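Local coordinates for protein ATPase BagA (Mycobacterium tuberculosis H37Rv, PDB 6BS3) that hydrolyses ATP as one subunit of the heterodimeric BagAB complex, an activity required for resistance to nitric oxide and to elevated glycerol, at residues Gly235-Asn240 and Leu308-Leu313. Residues are numbered along the deposited sequence; the frame is centred on the assembly and turned at random.
With ADP (adenosine-5'-diphosphate), chain C.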
# COMPACT_ATOMS: atom_id res chain seq x y z
N GLY A 235 5.09 -14.27 15.80
CA GLY A 235 3.87 -14.59 16.52
C GLY A 235 2.93 -15.39 15.65
O GLY A 235 3.04 -16.61 15.58
N SER A 236 2.02 -14.71 14.95
CA SER A 236 1.04 -15.37 14.08
C SER A 236 0.99 -14.74 12.69
O SER A 236 1.31 -13.57 12.52
CB SER A 236 -0.36 -15.24 14.70
OG SER A 236 -0.57 -16.07 15.82
N VAL A 237 0.52 -15.51 11.71
CA VAL A 237 0.20 -14.98 10.38
C VAL A 237 -1.33 -14.75 10.45
O VAL A 237 -2.06 -15.67 10.83
CB VAL A 237 0.63 -15.88 9.19
CG1 VAL A 237 -0.01 -15.41 7.88
CG2 VAL A 237 2.14 -15.92 9.06
N ILE A 238 -1.79 -13.53 10.19
CA ILE A 238 -3.21 -13.19 10.24
C ILE A 238 -3.72 -12.99 8.83
O ILE A 238 -3.36 -12.00 8.17
CB ILE A 238 -3.50 -11.98 11.18
CG1 ILE A 238 -2.87 -12.20 12.58
CG2 ILE A 238 -5.01 -11.68 11.25
CD1 ILE A 238 -2.93 -10.96 13.63
N VAL A 239 -4.54 -13.94 8.34
CA VAL A 239 -5.14 -13.89 7.01
C VAL A 239 -6.42 -13.09 7.10
O VAL A 239 -7.42 -13.59 7.62
CB VAL A 239 -5.31 -15.27 6.30
CG1 VAL A 239 -5.96 -15.10 4.92
CG2 VAL A 239 -3.98 -16.01 6.17
N ASN A 240 -6.38 -11.84 6.63
CA ASN A 240 -7.51 -10.92 6.64
C ASN A 240 -8.41 -11.10 5.40
O ASN A 240 -7.99 -11.68 4.38
CB ASN A 240 -6.98 -9.48 6.71
CG ASN A 240 -7.98 -8.45 7.18
OD1 ASN A 240 -8.98 -8.76 7.85
ND2 ASN A 240 -7.73 -7.19 6.85
N LEU A 308 5.37 -22.71 6.32
CA LEU A 308 5.75 -22.08 7.59
C LEU A 308 5.14 -22.85 8.74
O LEU A 308 3.95 -23.17 8.71
CB LEU A 308 5.25 -20.62 7.67
CG LEU A 308 5.54 -19.67 6.52
CD1 LEU A 308 4.52 -18.56 6.49
CD2 LEU A 308 6.95 -19.09 6.63
N GLN A 309 5.92 -23.10 9.79
CA GLN A 309 5.39 -23.79 10.97
C GLN A 309 5.10 -22.67 11.97
O GLN A 309 5.72 -22.57 13.03
CB GLN A 309 6.39 -24.83 11.51
CG GLN A 309 6.62 -26.00 10.55
CD GLN A 309 7.68 -26.95 11.06
OE1 GLN A 309 8.86 -26.60 11.19
NE2 GLN A 309 7.27 -28.18 11.35
N VAL A 310 4.17 -21.79 11.55
CA VAL A 310 3.77 -20.57 12.23
C VAL A 310 2.25 -20.60 12.43
O VAL A 310 1.53 -20.91 11.47
CB VAL A 310 4.23 -19.34 11.37
CG1 VAL A 310 3.50 -18.06 11.75
CG2 VAL A 310 5.74 -19.13 11.47
N PRO A 311 1.73 -20.24 13.63
CA PRO A 311 0.26 -20.20 13.80
C PRO A 311 -0.43 -19.23 12.85
O PRO A 311 0.11 -18.18 12.47
CB PRO A 311 0.06 -19.79 15.27
CG PRO A 311 1.37 -19.40 15.77
CD PRO A 311 2.45 -19.84 14.86
N ARG A 312 -1.63 -19.59 12.44
CA ARG A 312 -2.42 -18.83 11.51
C ARG A 312 -3.80 -18.52 12.04
O ARG A 312 -4.51 -19.41 12.51
CB ARG A 312 -2.49 -19.59 10.17
CG ARG A 312 -1.42 -19.12 9.18
CD ARG A 312 -1.10 -20.16 8.14
NE ARG A 312 -2.14 -20.25 7.12
CZ ARG A 312 -2.13 -21.12 6.13
NH1 ARG A 312 -1.13 -21.98 6.00
NH2 ARG A 312 -3.11 -21.13 5.24
N LEU A 313 -4.17 -17.25 11.93
CA LEU A 313 -5.46 -16.69 12.32
C LEU A 313 -6.16 -16.22 11.03
O LEU A 313 -5.48 -15.89 10.06
CB LEU A 313 -5.28 -15.49 13.32
CG LEU A 313 -4.70 -15.82 14.72
CD1 LEU A 313 -4.18 -14.59 15.43
CD2 LEU A 313 -5.73 -16.53 15.60
PB ADP C . -2.95 -1.10 6.48
O1B ADP C . -2.77 -0.32 7.80
O2B ADP C . -2.62 -0.17 5.29
O3B ADP C . -2.19 -2.39 6.42
PA ADP C . -5.88 -0.79 6.88
O1A ADP C . -5.86 0.74 6.75
O2A ADP C . -6.13 -1.21 8.28
O3A ADP C . -4.51 -1.39 6.34
O5' ADP C . -6.83 -1.47 5.81
C5' ADP C . -6.89 -1.18 4.40
C4' ADP C . -8.34 -0.99 4.02
O4' ADP C . -9.04 -2.23 4.19
C3' ADP C . -9.12 0.05 4.83
O3' ADP C . -10.03 0.74 3.98
C2' ADP C . -9.84 -0.80 5.88
O2' ADP C . -11.01 -0.20 6.41
C1' ADP C . -10.13 -2.07 5.08
N9 ADP C . -10.27 -3.29 5.87
C8 ADP C . -9.35 -3.83 6.74
N7 ADP C . -9.71 -4.98 7.25
C5 ADP C . -10.95 -5.22 6.68
C6 ADP C . -11.86 -6.30 6.79
N6 ADP C . -11.66 -7.36 7.58
N1 ADP C . -12.99 -6.25 6.05
C2 ADP C . -13.20 -5.19 5.26
N3 ADP C . -12.43 -4.11 5.10
C4 ADP C . -11.31 -4.19 5.83
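At one edge of the central sheet of the P-loop ATPase domain, the strand containing Val237 and Ile238 pairs in parallel with 312-316, an outermost strand of the sheet within this chain, entered at Arg312 and Leu313. Three backbone hydrogen bonds establish the register: Val237 N to Pro311 O (2.8 Å, 171° at the hydrogen), Leu313 N to Val237 O (2.9 Å) and Val239 N to Leu313 O (2.8 Å). Val237 O also receives the CA-H of Arg312.

On one face Ile238 and Leu313 lie side by side, CG1 against CD1 at 3.9 Å, and Ile37 of helix 34-46 packs on Ile238. On the other, CB of Val237 meets CG of Arg312, whose guanidinium forms a salt bridge with Asp306. Val237 CG2, anti to its own carbonyl carbon, turns to Val310 CG1 at 3.7 Å, the two side chains crossing at about a right angle; Ile224 of helix 214-229 also touches Val237. At the start of the pairing, Pro311 CG lies 3.3 Å from Gly235 O.

Farther along, Asn240 reaches the ADP adenine: its OD1 accepts a weak hydrogen bond from N6 (3.0 Å, 129°), while ND2 donates a hydrogen bond to Thr32 O. Parallel strands leading to a nucleotide at their C-terminal ends are characteristic of the P-loop NTPase fold of the ArsA/Get3 family.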